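Bifunctional purine biosynthetic protein ADE5,7 (Cryptococcus neoformans var. grubii serotype A, PDB 7LVO) catalyses two ATP-dependent steps of de novo purine synthesis, the GAR synthetase and AIR synthetase reactions, the first residing in the N-terminal portion that this chain represents. Local coordinates at residues P239-L244 and A282-K287; P256-H261 and D338-A343. All coordinates share one frame; numbering follows the deposited sequence.

Interaction 1: P239-L244 and A282-K287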
ATOM      1  N   PRO A 239       8.342 -14.388   9.686  1.00 29.76           N
ATOM      2  CA  PRO A 239       8.141 -12.935   9.650  1.00 30.48           C
ATOM      3  C   PRO A 239       7.849 -12.452   8.237  1.00 29.67           C
ATOM      4  O   PRO A 239       8.245 -13.070   7.247  1.00 24.66           O
ATOM      5  CB  PRO A 239       9.472 -12.379  10.168  1.00 30.82           C
ATOM      6  CG  PRO A 239      10.474 -13.413   9.757  1.00 33.05           C
ATOM      7  CD  PRO A 239       9.762 -14.748   9.873  1.00 35.74           C
ATOM      8  N   GLU A 240       7.147 -11.328   8.156  1.00 25.23           N
ATOM      9  CA  GLU A 240       6.758 -10.734   6.892  1.00 28.38           C
ATOM     10  C   GLU A 240       7.583  -9.481   6.628  1.00 27.02           C
ATOM     11  O   GLU A 240       7.994  -8.776   7.557  1.00 25.65           O
ATOM     12  CB  GLU A 240       5.267 -10.388   6.883  1.00 31.86           C
ATOM     13  CG  GLU A 240       4.350 -11.582   7.084  1.00 34.19           C
ATOM     14  CD  GLU A 240       2.878 -11.213   6.999  1.00 35.78           C
ATOM     15  OE1 GLU A 240       2.547 -10.205   6.336  1.00 42.03           O
ATOM     16  OE2 GLU A 240       2.051 -11.930   7.595  1.00 46.83           O
ATOM     17  N   ILE A 241       7.829  -9.219   5.347  1.00 28.77           N
ATOM     18  CA  ILE A 241       8.510  -8.005   4.916  1.00 32.76           C
ATOM     19  C   ILE A 241       7.775  -7.446   3.704  1.00 29.82           C
ATOM     20  O   ILE A 241       7.121  -8.178   2.955  1.00 28.70           O
ATOM     21  CB  ILE A 241       9.998  -8.245   4.584  1.00 29.47           C
ATOM     22  CG1 ILE A 241      10.146  -9.231   3.425  1.00 33.03           C
ATOM     23  CG2 ILE A 241      10.742  -8.749   5.814  1.00 31.55           C
ATOM     24  CD1 ILE A 241      11.572  -9.377   2.922  1.00 33.59           C
ATOM     25  N   SER A 242       7.874  -6.133   3.524  1.00 27.20           N
ATOM     26  CA  SER A 242       7.296  -5.444   2.379  1.00 26.83           C
ATOM     27  C   SER A 242       8.424  -4.968   1.470  1.00 29.55           C
ATOM     28  O   SER A 242       9.373  -4.326   1.937  1.00 27.41           O
ATOM     29  CB  SER A 242       6.442  -4.258   2.829  1.00 28.82           C
ATOM     30  OG  SER A 242       5.344  -4.683   3.627  1.00 34.24           O
ATOM     31  N   VAL A 243       8.314  -5.275   0.178  1.00 26.41           N
ATOM     32  CA  VAL A 243       9.281  -4.843  -0.824  1.00 22.22           C
ATOM     33  C   VAL A 243       8.530  -4.013  -1.858  1.00 20.11           C
ATOM     34  O   VAL A 243       7.772  -4.560  -2.665  1.00 24.09           O
ATOM     35  CB  VAL A 243       9.995  -6.030  -1.486  1.00 27.17           C
ATOM     36  CG1 VAL A 243      10.986  -5.534  -2.526  1.00 29.90           C
ATOM     37  CG2 VAL A 243      10.692  -6.888  -0.436  1.00 34.75           C
ATOM     38  N   LEU A 244       8.727  -2.702  -1.824  1.00 24.07           N
ATOM     39  CA  LEU A 244       8.152  -1.784  -2.795  1.00 26.38           C
ATOM     40  C   LEU A 244       9.174  -1.487  -3.884  1.00 24.47           C
ATOM     41  O   LEU A 244      10.347  -1.232  -3.593  1.00 20.12           O
ATOM     42  CB  LEU A 244       7.714  -0.482  -2.122  1.00 20.21           C
ATOM     43  CG  LEU A 244       6.492  -0.582  -1.210  1.00 26.39           C
ATOM     44  CD1 LEU A 244       6.830  -1.312   0.081  1.00 27.98           C
ATOM     45  CD2 LEU A 244       5.945   0.816  -0.929  1.00 34.35           C
ATOM     46  N   ALA A 282      14.412  -2.938   6.729  1.00 24.22           N
ATOM     47  CA  ALA A 282      14.199  -4.020   7.681  1.00 27.75           C
ATOM     48  C   ALA A 282      15.473  -4.845   7.794  1.00 28.94           C
ATOM     49  O   ALA A 282      15.855  -5.498   6.814  1.00 26.95           O
ATOM     50  CB  ALA A 282      13.030  -4.896   7.228  1.00 35.59           C
ATOM     51  N   PRO A 283      16.151  -4.859   8.944  1.00 27.70           N
ATOM     52  CA  PRO A 283      17.403  -5.631   9.041  1.00 25.18           C
ATOM     53  C   PRO A 283      17.255  -7.092   8.655  1.00 27.72           C
ATOM     54  O   PRO A 283      18.217  -7.701   8.165  1.00 33.14           O
ATOM     55  CB  PRO A 283      17.802  -5.470  10.516  1.00 38.21           C
ATOM     56  CG  PRO A 283      17.160  -4.189  10.947  1.00 34.57           C
ATOM     57  CD  PRO A 283      15.850  -4.126  10.188  1.00 28.90           C
ATOM     58  N   ILE A 284      16.074  -7.677   8.854  1.00 28.91           N
ATOM     59  CA  ILE A 284      15.887  -9.084   8.526  1.00 27.09           C
ATOM     60  C   ILE A 284      16.016  -9.339   7.030  1.00 37.48           C
ATOM     61  O   ILE A 284      16.312 -10.467   6.619  1.00 25.92           O
ATOM     62  CB  ILE A 284      14.524  -9.574   9.044  1.00 37.78           C
ATOM     63  CG1 ILE A 284      14.453 -11.100   8.989  1.00 39.22           C
ATOM     64  CG2 ILE A 284      13.392  -8.955   8.237  1.00 39.69           C
ATOM     65  CD1 ILE A 284      13.233 -11.671   9.671  1.00 41.37           C
ATOM     66  N   ALA A 285      15.792  -8.320   6.199  1.00 27.03           N
ATOM     67  CA  ALA A 285      15.977  -8.442   4.756  1.00 30.49           C
ATOM     68  C   ALA A 285      17.454  -8.221   4.455  1.00 26.41           C
ATOM     69  O   ALA A 285      17.894  -7.128   4.085  1.00 23.87           O
ATOM     70  CB  ALA A 285      15.090  -7.453   4.009  1.00 34.16           C
ATOM     71  N   THR A 286      18.232  -9.287   4.634  1.00 24.86           N
ATOM     72  CA  THR A 286      19.663  -9.223   4.395  1.00 30.02           C
ATOM     73  C   THR A 286      19.955  -9.117   2.894  1.00 24.96           C
ATOM     74  O   THR A 286      19.070  -9.237   2.049  1.00 29.02           O
ATOM     75  CB  THR A 286      20.358 -10.454   4.969  1.00 29.89           C
ATOM     76  OG1 THR A 286      19.908 -11.622   4.272  1.00 26.42           O
ATOM     77  CG2 THR A 286      20.062 -10.600   6.458  1.00 34.73           C
ATOM     78  N   LYS A 287      21.230  -8.899   2.571  1.00 22.94           N
ATOM     79  CA  LYS A 287      21.633  -8.825   1.170  1.00 27.32           C
ATOM     80  C   LYS A 287      21.225 -10.088   0.420  1.00 28.58           C
ATOM     81  O   LYS A 287      20.709 -10.018  -0.702  1.00 24.71           O
ATOM     82  CB  LYS A 287      23.143  -8.601   1.079  1.00 40.28           C
ATOM     83  CG  LYS A 287      23.686  -8.509  -0.336  1.00 46.03           C
ATOM     84  CD  LYS A 287      25.195  -8.264  -0.326  1.00 53.55           C
ATOM     85  CE  LYS A 287      25.772  -8.226  -1.734  1.00 61.82           C
ATOM     86  NZ  LYS A 287      25.660  -9.541  -2.424  1.00 55.15           N
TER
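Ala285, whose methyl packs on Ile241, donates its backbone N-H to Ala282 O (N to O 2.9 Å), closing a type I beta turn over residues Ala282 to Ala285. The turn belongs to the ATP-grasp domain of GAR synthetase, where it joins strand 277-280 to helix 287-307 and lies against the start of strand 240-248. No hydrogen bond passes between the two segments; the contact is made by carbon. Ile241 carries it from the strand with both of its branches. With chi1 at 62°, CG1 is tucked between the backbone N and the carbonyl carbon, and its tip, CD1, comes to 4.2 Å from Ala285 CB, while the other branch, CG2, meets Ile284 CG2 at 3.6 Å. A beta-branched residue suits this place because it is at home in a strand and can touch two turn residues at once. Ile284 divides its work in the same manner: CG1 lies anti to the backbone N (chi1 -167°), which carries CD1 along the extended chain to the ring of Pro239. There CD1 lies 3.3 Å from Pro239 CG, closer than carbons usually come, so the exact spacing is doubtful. Ala285, with no more than a methyl, fits between Ile241, Ala257 and Met290. Within the antiparallel sheet, Ile241 pairs by its backbone with Phe320 and Pro239 with Ile322, both on strand 315-323. Just past the turn, Thr286 is the N-cap of helix 287-307: its OG1 accepts a hydrogen bond from Ile289 N.

Interaction 2: P256-H261 and D338-A343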
ATOM      1  N   PRO A 256      14.197   0.256  -0.210  1.00 26.90           N
ATOM      2  CA  PRO A 256      14.618  -0.546   0.948  1.00 30.03           C
ATOM      3  C   PRO A 256      13.450  -1.341   1.512  1.00 22.56           C
ATOM      4  O   PRO A 256      12.342  -0.823   1.673  1.00 21.50           O
ATOM      5  CB  PRO A 256      15.129   0.502   1.942  1.00 24.06           C
ATOM      6  CG  PRO A 256      15.563   1.652   1.079  1.00 26.92           C
ATOM      7  CD  PRO A 256      14.596   1.673  -0.082  1.00 19.55           C
ATOM      8  N   ALA A 257      13.707  -2.612   1.811  1.00 24.72           N
ATOM      9  CA  ALA A 257      12.670  -3.481   2.344  1.00 24.20           C
ATOM     10  C   ALA A 257      12.135  -2.922   3.656  1.00 23.95           C
ATOM     11  O   ALA A 257      12.862  -2.324   4.449  1.00 22.73           O
ATOM     12  CB  ALA A 257      13.212  -4.895   2.560  1.00 32.27           C
ATOM     13  N   ALA A 258      10.841  -3.120   3.878  1.00 20.25           N
ATOM     14  CA  ALA A 258      10.169  -2.607   5.059  1.00 24.99           C
ATOM     15  C   ALA A 258       9.434  -3.733   5.770  1.00 23.92           C
ATOM     16  O   ALA A 258       9.187  -4.798   5.206  1.00 29.30           O
ATOM     17  CB  ALA A 258       9.183  -1.488   4.692  1.00 27.36           C
ATOM     18  N   GLN A 259       9.100  -3.484   7.039  1.00 26.32           N
ATOM     19  CA  GLN A 259       8.263  -4.376   7.826  1.00 20.11           C
ATOM     20  C   GLN A 259       7.135  -3.561   8.447  1.00 21.90           C
ATOM     21  O   GLN A 259       7.360  -2.449   8.934  1.00 26.91           O
ATOM     22  CB  GLN A 259       9.056  -5.086   8.922  1.00 24.90           C
ATOM     23  CG  GLN A 259       9.890  -6.252   8.418  1.00 33.79           C
ATOM     24  CD  GLN A 259      10.472  -7.080   9.551  1.00 37.82           C
ATOM     25  OE1 GLN A 259      11.516  -6.742  10.112  1.00 39.89           O
ATOM     26  NE2 GLN A 259       9.793  -8.167   9.899  1.00 32.14           N
ATOM     27  N   ASP A 260       5.930  -4.123   8.434  1.00 24.98           N
ATOM     28  CA  ASP A 260       4.738  -3.471   8.951  1.00 31.26           C
ATOM     29  C   ASP A 260       4.186  -4.251  10.136  1.00 33.82           C
ATOM     30  O   ASP A 260       4.421  -5.454  10.279  1.00 40.72           O
ATOM     31  CB  ASP A 260       3.674  -3.347   7.849  1.00 29.76           C
ATOM     32  CG  ASP A 260       2.396  -2.695   8.336  1.00 41.92           C
ATOM     33  OD1 ASP A 260       2.478  -1.658   9.032  1.00 43.29           O
ATOM     34  OD2 ASP A 260       1.307  -3.215   8.019  1.00 44.87           O
ATOM     35  N   HIS A 261       3.458  -3.542  10.997  1.00 32.13           N
ATOM     36  CA  HIS A 261       2.808  -4.128  12.169  1.00 34.88           C
ATOM     37  C   HIS A 261       1.304  -4.171  11.902  1.00 31.40           C
ATOM     38  O   HIS A 261       0.604  -3.171  12.084  1.00 29.20           O
ATOM     39  CB  HIS A 261       3.121  -3.324  13.427  1.00 26.44           C
ATOM     40  CG  HIS A 261       4.549  -3.397  13.853  1.00 30.00           C
ATOM     41  ND1 HIS A 261       4.998  -4.293  14.799  1.00 37.50           N
ATOM     42  CD2 HIS A 261       5.632  -2.688  13.463  1.00 32.78           C
ATOM     43  CE1 HIS A 261       6.296  -4.129  14.975  1.00 39.64           C
ATOM     44  NE2 HIS A 261       6.706  -3.163  14.175  1.00 32.73           N
ATOM     45  N   ASP A 338       0.511   1.559   2.914  1.00 21.38           N
ATOM     46  CA  ASP A 338       0.239   2.436   4.046  1.00 25.35           C
ATOM     47  C   ASP A 338       0.304   1.583   5.307  1.00 29.12           C
ATOM     48  O   ASP A 338      -0.433   0.581   5.409  1.00 35.90           O
ATOM     49  CB  ASP A 338      -1.127   3.105   3.895  1.00 26.33           C
ATOM     50  CG  ASP A 338      -1.336   4.238   4.880  1.00 23.66           C
ATOM     51  OD1 ASP A 338      -1.085   4.044   6.074  1.00 30.41           O
ATOM     52  OD2 ASP A 338      -1.731   5.339   4.439  1.00 24.75           O
ATOM     53  N   PRO A 339       1.141   1.932   6.298  1.00 28.14           N
ATOM     54  CA  PRO A 339       1.986   3.126   6.400  1.00 27.26           C
ATOM     55  C   PRO A 339       3.437   2.961   5.941  1.00 24.70           C
ATOM     56  O   PRO A 339       4.287   3.723   6.385  1.00 20.99           O
ATOM     57  CB  PRO A 339       1.949   3.425   7.904  1.00 24.75           C
ATOM     58  CG  PRO A 339       1.940   2.036   8.511  1.00 31.66           C
ATOM     59  CD  PRO A 339       1.143   1.158   7.555  1.00 34.39           C
ATOM     60  N   GLU A 340       3.709   2.004   5.052  1.00 22.33           N
ATOM     61  CA  GLU A 340       5.081   1.826   4.575  1.00 24.44           C
ATOM     62  C   GLU A 340       5.574   3.071   3.846  1.00 26.66           C
ATOM     63  O   GLU A 340       6.752   3.436   3.944  1.00 22.76           O
ATOM     64  CB  GLU A 340       5.169   0.607   3.651  1.00 25.58           C
ATOM     65  CG  GLU A 340       5.083  -0.731   4.347  1.00 31.24           C
ATOM     66  CD  GLU A 340       3.682  -1.292   4.370  1.00 23.46           C
ATOM     67  OE1 GLU A 340       2.737  -0.544   4.044  1.00 30.57           O
ATOM     68  OE2 GLU A 340       3.526  -2.477   4.710  1.00 29.44           O
ATOM     69  N   THR A 341       4.689   3.732   3.096  1.00 27.95           N
ATOM     70  CA  THR A 341       5.099   4.896   2.319  1.00 27.54           C
ATOM     71  C   THR A 341       5.548   6.034   3.221  1.00 25.81           C
ATOM     72  O   THR A 341       6.550   6.705   2.933  1.00 20.60           O
ATOM     73  CB  THR A 341       3.953   5.353   1.418  1.00 25.72           C
ATOM     74  OG1 THR A 341       3.617   4.302   0.506  1.00 21.63           O
ATOM     75  CG2 THR A 341       4.334   6.600   0.629  1.00 23.96           C
ATOM     76  N   GLN A 342       4.827   6.264   4.324  1.00 18.95           N
ATOM     77  CA  GLN A 342       5.183   7.372   5.211  1.00 20.11           C
ATOM     78  C   GLN A 342       6.615   7.257   5.713  1.00 26.61           C
ATOM     79  O   GLN A 342       7.287   8.276   5.916  1.00 20.53           O
ATOM     80  CB  GLN A 342       4.223   7.430   6.398  1.00 15.41           C
ATOM     81  CG  GLN A 342       2.784   7.810   6.024  1.00 22.46           C
ATOM     82  CD  GLN A 342       1.913   6.607   5.703  1.00 26.35           C
ATOM     83  OE1 GLN A 342       2.235   5.795   4.828  1.00 24.75           O
ATOM     84  NE2 GLN A 342       0.799   6.485   6.417  1.00 21.54           N
ATOM     85  N   ALA A 343       7.102   6.034   5.916  1.00 21.22           N
ATOM     86  CA  ALA A 343       8.485   5.863   6.355  1.00 26.29           C
ATOM     87  C   ALA A 343       9.458   5.899   5.182  1.00 15.20           C
ATOM     88  O   ALA A 343      10.518   6.522   5.282  1.00 20.50           O
ATOM     89  CB  ALA A 343       8.633   4.552   7.125  1.00 20.92           C
TER
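Asp260 reaches two neighbouring residues of 338-343, lying across both at roughly a right angle. Its OD1 rests 3.4 Å from Pro339 CD, at the ring, while Glu340 OE2 comes to 3.3 Å from Asp260 CB. Asp260 CG stands anti to the backbone N (chi1 179°), an extended setting that brings the carboxylate out to the proline. The two acids do not bond: Asp260 OD2 and Glu340 OE2 are 4.1 Å apart, their carboxylate planes turned 51° from each other. Nearer the base of the glutamate, Ala258 CB lies 4.2 Å from Glu340 CG, a methyl small enough to fit beside the bent glutamate chain. Within the ATP-grasp fold the contact sets strand 259-263 and the residues leading into it against helix 340-344, with the predicted magnesium ligand Asn333 near Glu340. Behind this first shell, Ser242 OG hydrogen-bonds to Glu340 OE2 and fixes its end. A cis peptide bond precedes Pro339, whose carbonyl O meets Ser380 OG. Farther out, Gln342 NE2 gives Asp338 OD1 a nearly straight bond (3.1 Å, 175°), arriving from above the carboxylate plane, and Asp338 OD2 accepts from Arg48 N.

Both contacts lie in the ATP-grasp region, about 10 Å apart between centres, and they share a seam. Residues 256-261 bond to both segments of interaction 1: Ala258 joins Ser242 by its backbone, and Ala257 joins Ala282. Interaction 1 is only partly buried and purely apolar, with Ile241 buried and Pro239 and Ile284 partly exposed. Interaction 2 is deeper, closer to the centre of the chain, and mixes methyl and ring contacts with acidic side chains; its polar end reaches strand 240-248, which also carries interaction 1. The side chain of Gln259, whose CB points away from 338-343, touches Ile241 and Ile284 of interaction 1.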